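Side-chain contacts in Poly(Beta-D-mannuronate) lyase (Pseudopedobacter saltans, PDB 7O79), which probably cleaves alginate as a poly(beta-D-mannuronate) lyase of polysaccharide lyase family 6, built on a parallel beta-helix: residues Asn154-Tyr158 / Cys159-Asp163; Asn127-Gln130 / Tyr131-Phe134; Pro168-Gly171 / Arg172-Phe175. All coordinates share one frame; numbering follows the deposited sequence.

Contact 1: Asn154-Tyr158 / Cys159-Asp163; sequences NTVQY and CYFKD
Val-156 meets both Cys-159 and Phe-161 through a single methyl group, CG1, and these apolar touches carry the contact. CG1 stands 4.0 Å from Cys-159 SG and 4.2 Å from Phe-161 CZ, reaching the phenyl ring at its edge, near the ring plane. With CG1 anti to the backbone N (chi1 172°), that methyl is sent forward past the bend in the chain. A short, branched valine fits inside the corner, where one methyl can touch both the small cysteine sulfur and the edge of the phenyl ring. Cys-159 is small enough to sit just after the bend, its sulfur 3.6 Å from Gln-157 O.

The polar contacts are made with neighbouring turns. Asn-198 spans the corner, its OD1 accepting from Cys-159 N and its ND2 donating to Val-156 O. Gln-157 points its amide outward, where NE2 donates to Gln-130 OE1 and OE1 accepts from Lys-196 NZ.

The aromatic contacts also run from turn to turn: Phe-161 lies between Phe-134 and Phe-200 in an inward ladder, while Tyr-158 meets Tyr-131 outside, with ring planes about 15° apart. Tyr-158 itself makes the corner, its backbone in the left-handed region. Such a sharp bend between two short strands, with like residues stacked on successive coils, is characteristic of the parallel beta-helix of the pectate lyase-like superfamily.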
ATOM      1  N   ASN A 154      -2.671  -8.952   8.487  1.00 23.42           N
ATOM      2  CA  ASN A 154      -1.264  -8.606   8.572  1.00 20.32           C
ATOM      3  C   ASN A 154      -1.113  -7.096   8.725  1.00 21.32           C
ATOM      4  O   ASN A 154      -1.946  -6.318   8.250  1.00 20.59           O
ATOM      5  CB  ASN A 154      -0.524  -9.119   7.338  1.00 19.38           C
ATOM      6  CG  ASN A 154      -0.613 -10.635   7.201  1.00 23.81           C
ATOM      7  OD1 ASN A 154      -0.318 -11.361   8.155  1.00 22.33           O
ATOM      8  ND2 ASN A 154      -1.003 -11.122   6.011  1.00 21.04           N
ATOM      9  N   THR A 155      -0.063  -6.689   9.431  1.00 22.07           N
ATOM     10  CA  THR A 155       0.126  -5.297   9.823  1.00 23.72           C
ATOM     11  C   THR A 155       1.570  -4.916   9.545  1.00 23.69           C
ATOM     12  O   THR A 155       2.486  -5.671   9.885  1.00 22.45           O
ATOM     13  CB  THR A 155      -0.219  -5.095  11.315  1.00 20.97           C
ATOM     14  OG1 THR A 155      -1.620  -5.318  11.511  1.00 23.26           O
ATOM     15  CG2 THR A 155       0.108  -3.665  11.780  1.00 24.11           C
ATOM     16  N   VAL A 156       1.770  -3.761   8.910  1.00 21.32           N
ATOM     17  CA  VAL A 156       3.089  -3.188   8.682  1.00 18.69           C
ATOM     18  C   VAL A 156       3.054  -1.779   9.272  1.00 22.87           C
ATOM     19  O   VAL A 156       2.266  -0.941   8.820  1.00 20.12           O
ATOM     20  CB  VAL A 156       3.441  -3.141   7.182  1.00 18.01           C
ATOM     21  CG1 VAL A 156       4.743  -2.354   6.951  1.00 19.95           C
ATOM     22  CG2 VAL A 156       3.488  -4.549   6.569  1.00 19.07           C
ATOM     23  N   GLN A 157       3.875  -1.521  10.295  1.00 21.00           N
ATOM     24  CA  GLN A 157       3.814  -0.233  10.973  1.00 23.73           C
ATOM     25  C   GLN A 157       5.202   0.236  11.377  1.00 24.70           C
ATOM     26  O   GLN A 157       6.100  -0.573  11.610  1.00 22.14           O
ATOM     27  CB  GLN A 157       2.872  -0.286  12.195  1.00 26.30           C
ATOM     28  CG  GLN A 157       3.278  -1.271  13.261  1.00 26.35           C
ATOM     29  CD  GLN A 157       2.270  -1.326  14.401  1.00 32.23           C
ATOM     30  OE1 GLN A 157       1.209  -0.718  14.327  1.00 33.46           O
ATOM     31  NE2 GLN A 157       2.598  -2.070  15.455  1.00 34.57           N
ATOM     32  N   TYR A 158       5.364   1.564  11.458  1.00 22.95           N
ATOM     33  CA  TYR A 158       6.622   2.179  11.884  1.00 24.24           C
ATOM     34  C   TYR A 158       7.800   1.701  11.057  1.00 23.17           C
ATOM     35  O   TYR A 158       8.923   1.582  11.558  1.00 21.84           O
ATOM     36  CB  TYR A 158       6.905   1.953  13.375  1.00 27.28           C
ATOM     37  CG  TYR A 158       5.737   2.237  14.284  1.00 27.78           C
ATOM     38  CD1 TYR A 158       5.214   3.515  14.381  1.00 34.76           C
ATOM     39  CD2 TYR A 158       5.198   1.247  15.090  1.00 30.60           C
ATOM     40  CE1 TYR A 158       4.150   3.788  15.226  1.00 38.76           C
ATOM     41  CE2 TYR A 158       4.139   1.511  15.942  1.00 28.96           C
ATOM     42  CZ  TYR A 158       3.621   2.776  16.003  1.00 35.48           C
ATOM     43  OH  TYR A 158       2.569   3.047  16.853  1.00 45.03           O
ATOM     44  N   CYS A 159       7.563   1.446   9.777  1.00 22.30           N
ATOM     45  CA  CYS A 159       8.654   1.129   8.880  1.00 19.93           C
ATOM     46  C   CYS A 159       9.044   2.352   8.054  1.00 22.62           C
ATOM     47  O   CYS A 159       8.353   3.373   8.015  1.00 22.65           O
ATOM     48  CB  CYS A 159       8.283  -0.056   7.979  1.00 23.38           C
ATOM     49  SG  CYS A 159       8.177  -1.614   8.902  1.00 22.75           S
ATOM     50  N   TYR A 160      10.185   2.225   7.387  1.00 24.77           N
ATOM     51  CA  TYR A 160      10.792   3.316   6.643  1.00 26.26           C
ATOM     52  C   TYR A 160      11.110   2.816   5.238  1.00 23.33           C
ATOM     53  O   TYR A 160      11.874   1.854   5.078  1.00 23.83           O
ATOM     54  CB  TYR A 160      12.049   3.795   7.377  1.00 23.29           C
ATOM     55  CG  TYR A 160      12.711   5.038   6.831  1.00 30.45           C
ATOM     56  CD1 TYR A 160      11.993   5.983   6.106  1.00 30.04           C
ATOM     57  CD2 TYR A 160      14.066   5.275   7.063  1.00 34.73           C
ATOM     58  CE1 TYR A 160      12.606   7.132   5.629  1.00 33.66           C
ATOM     59  CE2 TYR A 160      14.691   6.417   6.577  1.00 37.92           C
ATOM     60  CZ  TYR A 160      13.957   7.340   5.872  1.00 37.67           C
ATOM     61  OH  TYR A 160      14.579   8.466   5.400  1.00 40.42           O
ATOM     62  N   PHE A 161      10.531   3.468   4.221  1.00 24.07           N
ATOM     63  CA  PHE A 161      10.750   3.105   2.820  1.00 22.76           C
ATOM     64  C   PHE A 161      11.371   4.301   2.107  1.00 27.55           C
ATOM     65  O   PHE A 161      10.713   5.329   1.919  1.00 26.76           O
ATOM     66  CB  PHE A 161       9.451   2.664   2.139  1.00 22.62           C
ATOM     67  CG  PHE A 161       8.685   1.610   2.907  1.00 22.57           C
ATOM     68  CD1 PHE A 161       7.809   1.967   3.921  1.00 24.18           C
ATOM     69  CD2 PHE A 161       8.863   0.260   2.617  1.00 23.94           C
ATOM     70  CE1 PHE A 161       7.105   1.007   4.635  1.00 24.31           C
ATOM     71  CE2 PHE A 161       8.159  -0.714   3.323  1.00 26.39           C
ATOM     72  CZ  PHE A 161       7.287  -0.338   4.347  1.00 22.23           C
ATOM     73  N   LYS A 162      12.626   4.154   1.690  1.00 25.68           N
ATOM     74  CA  LYS A 162      13.451   5.280   1.288  1.00 27.67           C
ATOM     75  C   LYS A 162      14.137   5.010  -0.044  1.00 27.37           C
ATOM     76  O   LYS A 162      14.705   3.932  -0.242  1.00 27.16           O
ATOM     77  CB  LYS A 162      14.513   5.569   2.344  1.00 29.92           C
ATOM     78  CG  LYS A 162      15.451   6.699   1.966  1.00 33.39           C
ATOM     79  CD  LYS A 162      16.524   6.895   3.017  1.00 37.35           C
ATOM     80  CE  LYS A 162      17.028   8.337   3.040  1.00 46.14           C
ATOM     81  NZ  LYS A 162      18.232   8.475   3.913  1.00 47.23           N
ATOM     82  N   ASP A 163      14.126   6.015  -0.924  1.00 24.94           N
ATOM     83  CA  ASP A 163      14.898   6.007  -2.173  1.00 28.87           C
ATOM     84  C   ASP A 163      14.651   4.728  -2.969  1.00 26.18           C
ATOM     85  O   ASP A 163      15.551   3.916  -3.205  1.00 29.40           O
ATOM     86  CB  ASP A 163      16.400   6.179  -1.918  1.00 30.16           C
ATOM     87  CG  ASP A 163      16.744   7.465  -1.189  1.00 32.95           C
ATOM     88  OD1 ASP A 163      16.056   8.486  -1.379  1.00 34.08           O
ATOM     89  OD2 ASP A 163      17.736   7.459  -0.442  1.00 38.08           O
TER

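Contact 2: Asn127-Gln130 / Tyr131-Phe134; sequences NLMQ and YCSF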
ATOM      1  N   ASN A 127       0.246 -11.589  10.938  1.00 20.80           N
ATOM      2  CA  ASN A 127       1.669 -11.304  11.036  1.00 22.47           C
ATOM      3  C   ASN A 127       1.936  -9.802  11.191  1.00 22.57           C
ATOM      4  O   ASN A 127       1.127  -8.949  10.814  1.00 21.16           O
ATOM      5  CB  ASN A 127       2.413 -11.861   9.821  1.00 19.51           C
ATOM      6  CG  ASN A 127       2.224 -13.373   9.658  1.00 22.70           C
ATOM      7  OD1 ASN A 127       2.814 -14.163  10.402  1.00 18.72           O
ATOM      8  ND2 ASN A 127       1.404 -13.778   8.684  1.00 21.04           N
ATOM      9  N   LEU A 128       3.102  -9.488  11.756  1.00 23.23           N
ATOM     10  CA  LEU A 128       3.478  -8.120  12.088  1.00 23.02           C
ATOM     11  C   LEU A 128       4.895  -7.820  11.623  1.00 22.71           C
ATOM     12  O   LEU A 128       5.811  -8.608  11.872  1.00 21.44           O
ATOM     13  CB  LEU A 128       3.364  -7.884  13.596  1.00 23.48           C
ATOM     14  CG  LEU A 128       3.784  -6.508  14.118  1.00 23.80           C
ATOM     15  CD1 LEU A 128       3.017  -5.378  13.454  1.00 24.48           C
ATOM     16  CD2 LEU A 128       3.555  -6.475  15.618  1.00 25.70           C
ATOM     17  N   MET A 129       5.062  -6.702  10.918  1.00 20.48           N
ATOM     18  CA  MET A 129       6.367  -6.130  10.589  1.00 23.02           C
ATOM     19  C   MET A 129       6.419  -4.710  11.118  1.00 20.95           C
ATOM     20  O   MET A 129       5.569  -3.898  10.754  1.00 20.46           O
ATOM     21  CB  MET A 129       6.630  -6.074   9.078  1.00 25.81           C
ATOM     22  CG  MET A 129       8.097  -5.876   8.719  1.00 25.30           C
ATOM     23  SD  MET A 129       8.516  -6.117   6.957  1.00 25.23           S
ATOM     24  CE  MET A 129       7.565  -4.809   6.158  1.00 24.30           C
ATOM     25  N   GLN A 130       7.435  -4.391  11.925  1.00 22.27           N
ATOM     26  CA  GLN A 130       7.520  -3.047  12.470  1.00 22.79           C
ATOM     27  C   GLN A 130       8.974  -2.682  12.741  1.00 24.79           C
ATOM     28  O   GLN A 130       9.809  -3.552  12.988  1.00 25.11           O
ATOM     29  CB  GLN A 130       6.671  -2.903  13.740  1.00 23.58           C
ATOM     30  CG  GLN A 130       7.098  -3.805  14.897  1.00 27.81           C
ATOM     31  CD  GLN A 130       6.238  -3.592  16.138  1.00 30.22           C
ATOM     32  OE1 GLN A 130       5.091  -3.147  16.044  1.00 28.86           O
ATOM     33  NE2 GLN A 130       6.791  -3.916  17.306  1.00 30.45           N
ATOM     34  N   TYR A 131       9.265  -1.384  12.672  1.00 23.11           N
ATOM     35  CA  TYR A 131      10.628  -0.853  12.826  1.00 23.63           C
ATOM     36  C   TYR A 131      11.618  -1.535  11.890  1.00 26.11           C
ATOM     37  O   TYR A 131      12.724  -1.914  12.276  1.00 27.35           O
ATOM     38  CB  TYR A 131      11.095  -0.946  14.272  1.00 28.07           C
ATOM     39  CG  TYR A 131      10.181  -0.180  15.183  1.00 27.16           C
ATOM     40  CD1 TYR A 131      10.221   1.214  15.214  1.00 29.70           C
ATOM     41  CD2 TYR A 131       9.251  -0.831  15.981  1.00 26.74           C
ATOM     42  CE1 TYR A 131       9.376   1.943  16.041  1.00 28.03           C
ATOM     43  CE2 TYR A 131       8.408  -0.104  16.807  1.00 33.79           C
ATOM     44  CZ  TYR A 131       8.481   1.280  16.828  1.00 34.99           C
ATOM     45  OH  TYR A 131       7.644   2.005  17.645  1.00 41.41           O
ATOM     46  N   CYS A 132      11.218  -1.668  10.633  1.00 23.70           N
ATOM     47  CA  CYS A 132      12.113  -2.151   9.602  1.00 23.51           C
ATOM     48  C   CYS A 132      12.338  -1.054   8.570  1.00 24.93           C
ATOM     49  O   CYS A 132      11.513  -0.152   8.405  1.00 24.46           O
ATOM     50  CB  CYS A 132      11.565  -3.426   8.956  1.00 20.95           C
ATOM     51  SG  CYS A 132      11.512  -4.855  10.084  1.00 23.30           S
ATOM     52  N   SER A 133      13.476  -1.132   7.877  1.00 26.96           N
ATOM     53  CA  SER A 133      13.881  -0.125   6.900  1.00 24.31           C
ATOM     54  C   SER A 133      14.190  -0.782   5.564  1.00 25.67           C
ATOM     55  O   SER A 133      14.791  -1.856   5.511  1.00 23.47           O
ATOM     56  CB  SER A 133      15.119   0.670   7.353  1.00 22.32           C
ATOM     57  OG  SER A 133      14.840   1.461   8.485  1.00 29.52           O
ATOM     58  N   PHE A 134      13.807  -0.102   4.487  1.00 24.90           N
ATOM     59  CA  PHE A 134      13.918  -0.633   3.135  1.00 24.54           C
ATOM     60  C   PHE A 134      14.407   0.468   2.210  1.00 26.45           C
ATOM     61  O   PHE A 134      13.764   1.516   2.087  1.00 22.59           O
ATOM     62  CB  PHE A 134      12.570  -1.200   2.670  1.00 20.97           C
ATOM     63  CG  PHE A 134      11.962  -2.176   3.646  1.00 25.07           C
ATOM     64  CD1 PHE A 134      12.317  -3.515   3.599  1.00 24.39           C
ATOM     65  CD2 PHE A 134      11.120  -1.744   4.656  1.00 23.26           C
ATOM     66  CE1 PHE A 134      11.794  -4.422   4.484  1.00 25.39           C
ATOM     67  CE2 PHE A 134      10.585  -2.645   5.559  1.00 24.16           C
ATOM     68  CZ  PHE A 134      10.923  -3.995   5.477  1.00 26.39           C
TER
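Met-129 brings its sulfur to the edge of the Phe-134 ring, a Met-aromatic contact formed across a sharp corner of one strand. SD lies 4.8 Å from the ring centroid and 74° off the ring normal. A bend at the sulfur (chi3 63°) lets CE touch the same ring atom, CE and SD of Met-129 each being 3.5 Å from CZ of Phe-134. Flexible and unbranched, methionine can reach across the inside of the corner to a ring approaching from the opposite direction. Nearer the bend, Met-129 CG rests 3.8 Å from Cys-132 SG.

On the outer side, Gln-130 and Tyr-131 cross at a slant: Gln-130 CG is 3.8 Å from Tyr-131 CD2, and the amide plane is turned 75° from the ring. Gln-130 NE2 also donates to Glu-101 OE2, while Lys-453 makes a cation-pi contact with Tyr-131. An alanine in place of Gln-130 would probably leave Gln-157 NE2 and Glu-101 OE2 without these mates and lose the packing against CD2 of the tyrosine. Tyr-131, its backbone in the left-handed region, makes a sharp corner between two short strands, with apolar side chains inside and matching ones on the next coil, as in a parallel beta-helix.

Contact 3: Pro168-Gly171 / Arg172-Phe175; sequences PDNG and REIF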
ATOM      1  N   PRO A 168       9.153   3.832 -14.732  1.00 26.68           N
ATOM      2  CA  PRO A 168       7.705   3.658 -14.942  1.00 23.20           C
ATOM      3  C   PRO A 168       7.380   2.241 -15.410  1.00 29.08           C
ATOM      4  O   PRO A 168       7.193   1.955 -16.594  1.00 24.98           O
ATOM      5  CB  PRO A 168       7.384   4.718 -15.998  1.00 26.48           C
ATOM      6  CG  PRO A 168       8.690   4.941 -16.747  1.00 26.74           C
ATOM      7  CD  PRO A 168       9.804   4.637 -15.783  1.00 25.07           C
ATOM      8  N   ASP A 169       7.319   1.316 -14.445  1.00 25.02           N
ATOM      9  CA  ASP A 169       7.058  -0.101 -14.717  1.00 29.62           C
ATOM     10  C   ASP A 169       5.991  -0.591 -13.750  1.00 28.63           C
ATOM     11  O   ASP A 169       6.308  -0.875 -12.592  1.00 25.10           O
ATOM     12  CB  ASP A 169       8.318  -0.947 -14.566  1.00 26.58           C
ATOM     13  CG  ASP A 169       9.367  -0.611 -15.588  1.00 31.33           C
ATOM     14  OD1 ASP A 169       9.331  -1.219 -16.673  1.00 35.84           O
ATOM     15  OD2 ASP A 169      10.230   0.250 -15.293  1.00 26.36           O
ATOM     16  N   ASN A 170       4.751  -0.709 -14.227  1.00 28.50           N
ATOM     17  CA  ASN A 170       3.684  -1.291 -13.421  1.00 30.73           C
ATOM     18  C   ASN A 170       4.122  -2.610 -12.791  1.00 30.85           C
ATOM     19  O   ASN A 170       4.641  -3.502 -13.467  1.00 26.75           O
ATOM     20  CB  ASN A 170       2.440  -1.517 -14.277  1.00 29.16           C
ATOM     21  CG  ASN A 170       1.185  -1.601 -13.446  1.00 31.23           C
ATOM     22  OD1 ASN A 170       1.004  -0.842 -12.501  1.00 37.55           O
ATOM     23  ND2 ASN A 170       0.316  -2.537 -13.782  1.00 34.42           N
ATOM     24  N   GLY A 171       3.885  -2.740 -11.491  1.00 28.00           N
ATOM     25  CA  GLY A 171       4.420  -3.852 -10.745  1.00 23.82           C
ATOM     26  C   GLY A 171       5.598  -3.502  -9.877  1.00 24.70           C
ATOM     27  O   GLY A 171       6.240  -4.408  -9.352  1.00 26.56           O
ATOM     28  N   ARG A 172       5.900  -2.219  -9.702  1.00 23.01           N
ATOM     29  CA  ARG A 172       6.901  -1.757  -8.743  1.00 24.04           C
ATOM     30  C   ARG A 172       6.260  -0.865  -7.680  1.00 23.21           C
ATOM     31  O   ARG A 172       6.788   0.191  -7.321  1.00 26.62           O
ATOM     32  CB  ARG A 172       8.052  -1.047  -9.458  1.00 24.84           C
ATOM     33  CG  ARG A 172       8.826  -1.978 -10.402  1.00 23.26           C
ATOM     34  CD  ARG A 172      10.116  -1.310 -10.891  1.00 26.63           C
ATOM     35  NE  ARG A 172      10.963  -1.008  -9.745  1.00 24.60           N
ATOM     36  CZ  ARG A 172      11.462   0.191  -9.480  1.00 26.66           C
ATOM     37  NH1 ARG A 172      11.198   1.209 -10.295  1.00 26.56           N
ATOM     38  NH2 ARG A 172      12.203   0.375  -8.386  1.00 26.07           N
ATOM     39  N   GLU A 173       5.083  -1.268  -7.198  1.00 22.77           N
ATOM     40  CA  GLU A 173       4.441  -0.611  -6.070  1.00 22.06           C
ATOM     41  C   GLU A 173       5.294  -0.771  -4.819  1.00 23.29           C
ATOM     42  O   GLU A 173       6.163  -1.647  -4.734  1.00 22.92           O
ATOM     43  CB  GLU A 173       3.051  -1.212  -5.813  1.00 22.76           C
ATOM     44  CG  GLU A 173       2.103  -1.171  -7.011  1.00 23.09           C
ATOM     45  CD  GLU A 173       2.208  -2.386  -7.916  1.00 25.25           C
ATOM     46  OE1 GLU A 173       1.249  -2.631  -8.679  1.00 22.96           O
ATOM     47  OE2 GLU A 173       3.244  -3.095  -7.868  1.00 24.70           O
ATOM     48  N   ILE A 174       5.041   0.080  -3.826  1.00 21.95           N
ATOM     49  CA  ILE A 174       5.660  -0.192  -2.528  1.00 20.04           C
ATOM     50  C   ILE A 174       4.860  -1.252  -1.775  1.00 22.35           C
ATOM     51  O   ILE A 174       5.438  -2.161  -1.159  1.00 22.32           O
ATOM     52  CB  ILE A 174       5.819   1.100  -1.709  1.00 20.29           C
ATOM     53  CG1 ILE A 174       6.567   2.168  -2.528  1.00 20.95           C
ATOM     54  CG2 ILE A 174       6.595   0.804  -0.422  1.00 19.06           C
ATOM     55  CD1 ILE A 174       7.837   1.648  -3.252  1.00 18.57           C
ATOM     56  N   PHE A 175       3.527  -1.172  -1.841  1.00 18.38           N
ATOM     57  CA  PHE A 175       2.604  -2.142  -1.257  1.00 19.07           C
ATOM     58  C   PHE A 175       1.594  -2.555  -2.321  1.00 19.64           C
ATOM     59  O   PHE A 175       0.998  -1.687  -2.966  1.00 21.04           O
ATOM     60  CB  PHE A 175       1.834  -1.543  -0.066  1.00 19.74           C
ATOM     61  CG  PHE A 175       2.634  -1.400   1.212  1.00 17.44           C
ATOM     62  CD1 PHE A 175       3.424  -0.279   1.436  1.00 21.24           C
ATOM     63  CD2 PHE A 175       2.524  -2.352   2.221  1.00 22.25           C
ATOM     64  CE1 PHE A 175       4.142  -0.131   2.639  1.00 21.39           C
ATOM     65  CE2 PHE A 175       3.222  -2.210   3.438  1.00 19.46           C
ATOM     66  CZ  PHE A 175       4.024  -1.094   3.642  1.00 17.76           C
TER
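Asp-169 and Arg-172 close a type II beta turn, with Asn-170 in an extended conformation and Gly-171 (phi 104°, psi 11°) at its corners. The closing bond is weak: Arg-172 N donates to Asp-169 O at 3.2 Å with a strongly bent N-H geometry. Glycine suits the third position because any side chain there would be jammed against the carbonyl oxygen of Asn-170. Gly-171 N donates to Glu-206 OE2, and Arg-172 N shares itself between that oxygen and Asp-169 O, so one carboxylate from a neighbouring loop helps to fix the turn. This turn lies in the long loop between strands 155-162 and 175-177, a connection between two faces of the beta-helix that projects from its regular coil.

Among the side chains, Arg-172 lays its aliphatic part back along the turn. Its CG is 3.5 Å from Asp-169 O, and its CD is 4.1 Å from Asp-169 CB. A bend at chi3 (61°) then carries the guanidinium group to other backbone carbonyls: NH1 donates to Pro-165 O and NE to Asn-139 O. Asp-169 OD2 stays 5.2 Å from Arg-172 NH1, instead accepting from Thr-167 OG1 and forming a salt bridge with Lys-113. Glu-173 folds back at chi2, bringing OE2 to 3.1 Å from Gly-171 C and 3.2 Å from Gly-171 CA. There it also lies close to the like-charged Glu-206 OE2, a repulsion that the N-H groups donating to Glu-206 probably offset in part.

Overall arrangement
Contacts 1 and 2 are equivalent corners on successive coils of the beta-helix, their centres about 6 Å apart. Neighbouring parallel strands tie them together: Phe-134 N is 2.8 Å from Tyr-160 O, a probable hydrogen bond, and Cys-159 CB packs 3.3 Å from Cys-132 O. Contact 3 comes later in the chain, its centre about 16 Å from that of contact 1, but its last residues turn back into the same interior. There Phe-175 CZ lies 3.4 Å from Phe-161 CZ and 3.6 Å from Val-156 CG1. Contacts 2 and 3 do not touch, their nearest atoms being about 6 Å apart; the aromatic and aliphatic side chains of contact 1 link them.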